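Local coordinates for protein aldo-keto reductase family 1, member B4 (Aldose reductase) (Schistosoma japonicum, PDB 4HBK) that is an aldose reductase of the aldo/keto reductase family, probably reducing carbonyl groups of sugars and other aldehydes with NADPH, at residues 211-216 and 285-290. Residues are numbered along the deposited sequence; the frame is centred on the assembly and turned at random.
Sequences PANLQI and KLIVVP
Asn213 and Ile287 meet inside the (β/α)8 barrel of the aldo/keto reductases, from two strands that are not neighbours. Strand 237-241 runs between 213-217 and 287-288, and the separation of 8.9 Å between Gln215 CA and Ile287 CA, the shortest CA-CA distance between the two segments, fits that spacing. Only side chains therefore bridge the gap, burying a modest 95 Å² in total. The tighter end is Asn213 ND2 against Ile287 CD1, 3.9 Å apart, a van der Waals approach of methyl to amide. Ile287 points its CB at strand 213-217, whereas Asn213 reaches in with its CG anti to the backbone N (chi1 175°). Its ND2 is bonded to Thr237 OG1 and Thr239 OG1, two bonds from the intervening strand that fix the amide's rotation beside the methyl. The other end is looser, though also buried: Val289 CG2 stays 4.5 Å from Gln215 NE2. Here the glutamine runs nearly straight (chi1 -179°, chi2 175°) toward the predicted catalytic region, its side chain about 3 Å at nearest from that of Lys111, predicted to lower the pKa of Tyr82, the predicted proton donor. Gln215 NE2 is hydrogen-bonded to Asp77 OD1.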
ATOM      1  N   PRO A 211     -10.484   0.835 -10.741  1.00  9.83           N
ATOM      2  CA  PRO A 211      -9.495   0.552  -9.700  1.00 12.18           C
ATOM      3  C   PRO A 211     -10.207  -0.177  -8.574  1.00 12.32           C
ATOM      4  O   PRO A 211     -11.357   0.167  -8.284  1.00 11.35           O
ATOM      5  CB  PRO A 211      -9.043   1.948  -9.257  1.00 13.73           C
ATOM      6  CG  PRO A 211     -10.079   2.923  -9.853  1.00 10.95           C
ATOM      7  CD  PRO A 211     -10.576   2.263 -11.075  1.00 11.81           C
ATOM      8  N   ALA A 212      -9.560  -1.184  -7.989  1.00 10.88           N
ATOM      9  CA  ALA A 212     -10.138  -1.958  -6.893  1.00  9.26           C
ATOM     10  C   ALA A 212      -9.662  -1.453  -5.539  1.00 11.67           C
ATOM     11  O   ALA A 212     -10.265  -1.747  -4.501  1.00 10.84           O
ATOM     12  CB  ALA A 212      -9.770  -3.433  -7.037  1.00  9.64           C
ATOM     13  N   ASN A 213      -8.567  -0.701  -5.540  1.00  8.95           N
ATOM     14  CA  ASN A 213      -7.940  -0.330  -4.285  1.00  9.64           C
ATOM     15  C   ASN A 213      -7.160   0.976  -4.394  1.00  9.75           C
ATOM     16  O   ASN A 213      -6.593   1.285  -5.445  1.00  8.17           O
ATOM     17  CB  ASN A 213      -7.037  -1.475  -3.811  1.00  7.40           C
ATOM     18  CG  ASN A 213      -6.246  -1.130  -2.571  1.00  9.12           C
ATOM     19  OD1 ASN A 213      -5.056  -0.818  -2.657  1.00 13.46           O
ATOM     20  ND2 ASN A 213      -6.890  -1.200  -1.404  1.00  7.00           N
ATOM     21  N   LEU A 214      -7.160   1.745  -3.310  1.00  7.51           N
ATOM     22  CA  LEU A 214      -6.386   2.975  -3.224  1.00  7.66           C
ATOM     23  C   LEU A 214      -5.516   2.825  -1.985  1.00  7.94           C
ATOM     24  O   LEU A 214      -6.027   2.467  -0.914  1.00  6.60           O
ATOM     25  CB  LEU A 214      -7.315   4.185  -3.061  1.00  8.78           C
ATOM     26  CG  LEU A 214      -6.660   5.533  -2.733  1.00  9.17           C
ATOM     27  CD1 LEU A 214      -5.855   6.068  -3.914  1.00  6.76           C
ATOM     28  CD2 LEU A 214      -7.693   6.568  -2.270  1.00  5.88           C
ATOM     29  N   GLN A 215      -4.215   3.059  -2.132  1.00  6.08           N
ATOM     30  CA  GLN A 215      -3.297   2.996  -1.000  1.00  7.66           C
ATOM     31  C   GLN A 215      -2.760   4.396  -0.758  1.00  7.80           C
ATOM     32  O   GLN A 215      -2.239   5.025  -1.670  1.00  9.35           O
ATOM     33  CB  GLN A 215      -2.140   2.001  -1.249  1.00  6.21           C
ATOM     34  CG  GLN A 215      -1.157   1.896  -0.063  1.00  8.61           C
ATOM     35  CD  GLN A 215      -0.059   0.830  -0.238  1.00  9.83           C
ATOM     36  OE1 GLN A 215       1.123   1.125  -0.072  1.00  9.54           O
ATOM     37  NE2 GLN A 215      -0.452  -0.409  -0.547  1.00  7.36           N
ATOM     38  N   ILE A 216      -2.901   4.880   0.467  1.00  6.85           N
ATOM     39  CA  ILE A 216      -2.535   6.246   0.815  1.00  6.31           C
ATOM     40  C   ILE A 216      -2.082   6.257   2.263  1.00  9.79           C
ATOM     41  O   ILE A 216      -2.354   5.307   3.002  1.00 10.22           O
ATOM     42  CB  ILE A 216      -3.744   7.196   0.698  1.00  9.54           C
ATOM     43  CG1 ILE A 216      -5.005   6.527   1.283  1.00  8.75           C
ATOM     44  CG2 ILE A 216      -3.957   7.615  -0.753  1.00  6.43           C
ATOM     45  CD1 ILE A 216      -6.259   7.416   1.281  1.00  9.13           C
ATOM     46  N   LYS A 285     -12.724   0.432   8.361  1.00 11.56           N
ATOM     47  CA  LYS A 285     -12.889  -0.415   7.177  1.00 12.14           C
ATOM     48  C   LYS A 285     -11.711  -0.311   6.214  1.00 12.53           C
ATOM     49  O   LYS A 285     -11.886  -0.368   4.996  1.00 10.45           O
ATOM     50  CB  LYS A 285     -14.215  -0.111   6.468  1.00 15.43           C
ATOM     51  CG  LYS A 285     -15.401  -0.118   7.423  1.00 22.12           C
ATOM     52  CD  LYS A 285     -16.605  -0.841   6.851  1.00 34.01           C
ATOM     53  CE  LYS A 285     -17.539   0.103   6.096  1.00 52.29           C
ATOM     54  NZ  LYS A 285     -18.914  -0.493   5.900  1.00 58.20           N
ATOM     55  N   LEU A 286     -10.512  -0.169   6.781  1.00 12.89           N
ATOM     56  CA  LEU A 286      -9.277  -0.048   6.002  1.00 12.21           C
ATOM     57  C   LEU A 286      -8.490  -1.349   6.044  1.00  9.39           C
ATOM     58  O   LEU A 286      -8.619  -2.132   6.987  1.00 10.76           O
ATOM     59  CB  LEU A 286      -8.403   1.076   6.569  1.00  6.98           C
ATOM     60  CG  LEU A 286      -9.115   2.429   6.656  1.00 10.62           C
ATOM     61  CD1 LEU A 286      -8.306   3.442   7.446  1.00  7.46           C
ATOM     62  CD2 LEU A 286      -9.417   2.968   5.253  1.00  8.52           C
ATOM     63  N   ILE A 287      -7.696  -1.581   5.005  1.00  9.48           N
ATOM     64  CA  ILE A 287      -6.645  -2.589   5.040  1.00  8.85           C
ATOM     65  C   ILE A 287      -5.446  -1.904   5.672  1.00  8.18           C
ATOM     66  O   ILE A 287      -5.310  -0.692   5.557  1.00  9.40           O
ATOM     67  CB  ILE A 287      -6.266  -3.040   3.617  1.00 10.30           C
ATOM     68  CG1 ILE A 287      -7.453  -3.755   2.941  1.00  9.92           C
ATOM     69  CG2 ILE A 287      -5.049  -3.932   3.645  1.00  6.76           C
ATOM     70  CD1 ILE A 287      -8.167  -2.908   1.903  1.00  8.31           C
ATOM     71  N   VAL A 288      -4.586  -2.643   6.364  1.00  7.09           N
ATOM     72  CA  VAL A 288      -3.368  -2.030   6.888  1.00 10.01           C
ATOM     73  C   VAL A 288      -2.137  -2.832   6.489  1.00  8.54           C
ATOM     74  O   VAL A 288      -2.166  -4.067   6.494  1.00 10.96           O
ATOM     75  CB  VAL A 288      -3.421  -1.838   8.435  1.00 10.27           C
ATOM     76  CG1 VAL A 288      -4.600  -0.936   8.818  1.00 11.12           C
ATOM     77  CG2 VAL A 288      -3.500  -3.189   9.151  1.00  8.21           C
ATOM     78  N   VAL A 289      -1.056  -2.130   6.161  1.00  7.52           N
ATOM     79  CA  VAL A 289       0.187  -2.782   5.765  1.00  6.30           C
ATOM     80  C   VAL A 289       1.372  -2.204   6.553  1.00 10.37           C
ATOM     81  O   VAL A 289       2.269  -1.584   5.984  1.00  9.51           O
ATOM     82  CB  VAL A 289       0.418  -2.695   4.220  1.00  9.04           C
ATOM     83  CG1 VAL A 289      -0.646  -3.510   3.470  1.00  5.73           C
ATOM     84  CG2 VAL A 289       0.380  -1.252   3.746  1.00  7.76           C
ATOM     85  N   PRO A 290       1.385  -2.429   7.882  1.00 10.26           N
ATOM     86  CA  PRO A 290       2.475  -1.933   8.728  1.00 12.15           C
ATOM     87  C   PRO A 290       3.809  -2.537   8.298  1.00 12.96           C
ATOM     88  O   PRO A 290       3.898  -3.756   8.135  1.00 12.11           O
ATOM     89  CB  PRO A 290       2.094  -2.439  10.124  1.00  7.28           C
ATOM     90  CG  PRO A 290       1.243  -3.629   9.873  1.00  9.18           C
ATOM     91  CD  PRO A 290       0.442  -3.265   8.643  1.00  7.38           C
TER